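Local atomic coordinates of OXA-46 oxacillinase (Pseudomonas aeruginosa, PDB entry 3IF6), a protein that probably hydrolyses the beta-lactam ring of penicillin-type antibiotics, as a class D serine beta-lactamase that confers resistance. Residues F174-K177 with L178-Q182. Residues are numbered along the deposited sequence; the frame is centred on the assembly and turned at random.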
# COMPACT_ATOMS: atom_id res chain seq x y z
N PHE B 174 -6.23 -10.74 15.06
CA PHE B 174 -5.35 -9.56 15.13
C PHE B 174 -5.36 -8.76 13.83
O PHE B 174 -5.46 -7.55 13.86
CB PHE B 174 -3.90 -9.93 15.50
CG PHE B 174 -2.93 -8.78 15.35
CD1 PHE B 174 -2.84 -7.80 16.35
CD2 PHE B 174 -2.13 -8.67 14.21
CE1 PHE B 174 -1.95 -6.71 16.21
CE2 PHE B 174 -1.24 -7.60 14.06
CZ PHE B 174 -1.16 -6.61 15.05
N LEU B 175 -5.28 -9.46 12.71
CA LEU B 175 -5.18 -8.82 11.40
C LEU B 175 -6.47 -8.16 11.03
O LEU B 175 -6.44 -7.07 10.44
CB LEU B 175 -4.81 -9.83 10.31
CG LEU B 175 -3.46 -10.51 10.32
CD1 LEU B 175 -3.53 -11.71 9.39
CD2 LEU B 175 -2.37 -9.54 9.89
N ARG B 176 -7.60 -8.81 11.32
CA ARG B 176 -8.92 -8.23 11.07
C ARG B 176 -9.15 -6.91 11.84
O ARG B 176 -9.69 -5.96 11.28
CB ARG B 176 -10.06 -9.23 11.31
CG ARG B 176 -11.41 -8.71 10.75
CD ARG B 176 -12.60 -9.65 11.00
NE ARG B 176 -12.22 -11.06 10.77
CZ ARG B 176 -13.09 -12.05 10.63
NH1 ARG B 176 -14.41 -11.79 10.65
NH2 ARG B 176 -12.66 -13.29 10.43
N LYS B 177 -8.72 -6.87 13.10
CA LYS B 177 -8.71 -5.61 13.86
C LYS B 177 -7.90 -4.54 13.12
O LYS B 177 -8.38 -3.43 12.94
CB LYS B 177 -8.14 -5.80 15.28
CG LYS B 177 -8.91 -6.76 16.22
CD LYS B 177 -7.93 -7.41 17.17
CE LYS B 177 -8.55 -7.90 18.47
NZ LYS B 177 -7.50 -8.02 19.55
N LEU B 178 -6.69 -4.89 12.70
CA LEU B 178 -5.77 -3.98 12.03
C LEU B 178 -6.37 -3.38 10.77
O LEU B 178 -6.39 -2.16 10.60
CB LEU B 178 -4.44 -4.68 11.72
CG LEU B 178 -3.34 -3.90 10.97
CD1 LEU B 178 -3.01 -2.54 11.61
CD2 LEU B 178 -2.09 -4.74 10.82
N TYR B 179 -6.89 -4.26 9.92
CA TYR B 179 -7.65 -3.87 8.75
C TYR B 179 -8.78 -2.85 9.00
O TYR B 179 -9.01 -1.96 8.18
CB TYR B 179 -8.26 -5.12 8.13
CG TYR B 179 -9.09 -4.86 6.92
CD1 TYR B 179 -8.50 -4.60 5.68
CD2 TYR B 179 -10.49 -4.89 6.99
CE1 TYR B 179 -9.26 -4.38 4.55
CE2 TYR B 179 -11.25 -4.65 5.86
CZ TYR B 179 -10.63 -4.40 4.64
OH TYR B 179 -11.38 -4.18 3.50
N ARG B 180 -9.51 -3.01 10.11
CA ARG B 180 -10.68 -2.16 10.39
C ARG B 180 -10.34 -0.96 11.28
O ARG B 180 -11.25 -0.26 11.76
CB ARG B 180 -11.79 -2.98 11.07
CG ARG B 180 -12.58 -3.86 10.15
CD ARG B 180 -13.07 -5.11 10.88
NE ARG B 180 -13.16 -6.28 10.00
CZ ARG B 180 -13.49 -6.25 8.70
NH1 ARG B 180 -13.80 -5.09 8.10
NH2 ARG B 180 -13.51 -7.38 7.99
N ASN B 181 -9.04 -0.75 11.51
CA ASN B 181 -8.49 0.36 12.30
C ASN B 181 -8.89 0.29 13.77
O ASN B 181 -8.74 1.27 14.51
CB ASN B 181 -8.78 1.72 11.63
CG ASN B 181 -8.30 1.76 10.19
OD1 ASN B 181 -7.09 1.61 9.93
ND2 ASN B 181 -9.24 1.90 9.24
N GLN B 182 -9.33 -0.91 14.16
CA GLN B 182 -9.84 -1.19 15.50
C GLN B 182 -8.80 -1.33 16.61
O GLN B 182 -9.17 -1.40 17.78
CB GLN B 182 -10.67 -2.48 15.48
CG GLN B 182 -11.88 -2.49 14.55
CD GLN B 182 -12.74 -3.77 14.71
OE1 GLN B 182 -12.22 -4.88 14.95
NE2 GLN B 182 -14.05 -3.61 14.57
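Lys-177 O accepts the backbone N-H of Gln-182 at 3.0 Å, and together with the bond from Asn-181 N to Leu-178 O this makes the Schellman motif that ends helix 168-179. The case illustrates how a helix can stop while two of its last carbonyls, Lys-177 O and Leu-178 O, still find backbone donors. Up to Tyr-179 the helical pattern is intact, with Tyr-179 N giving an almost perfectly straight bond to Leu-175 O (179°). Arg-180 is the first residue to leave helical angles; its N-H is divided between Arg-176 O and, more weakly, Lys-177 O. Asn-181 then takes a positive phi, the turn that brings Gln-182 N back over the helix end.

The extended side chain of Gln-182 crosses that of Lys-177 at about a right angle, its CB 3.5 Å from Lys-177 O and its OE1 near Lys-177 CA and CG. Arg-176 and Arg-180, one helical turn apart, run side by side in the same direction with guanidinium planes 75° apart. A bend at chi2 sets Arg-180 CD beside Arg-176 O, at 3.5 Å, and a second at chi3 turns NE to within 3.1 Å of Arg-176 CG, which meets the guanidinium at its edge. Tyr-179 CD2 lies over one face of that group, 3.5 Å above the plane and offset toward the rim. Leu-178, its CG turned opposite the backbone N (chi1 178°) and its chi2 near +60°, sets CD2 4.4 Å from Phe-174 CE2, approaching the ring obliquely.

Farther out, Phe-174 and Leu-178 both touch Ile-76 of helix 75-84, and Tyr-179 packs edge-to-face on Trp-223 and Phe-232 of the central beta-sheet. Both arginines form salt bridges to Glu-49, whose carboxylate would offset their like charges: Arg-176 NH1 pairs with OE2 and Arg-180 NH2 with OE1.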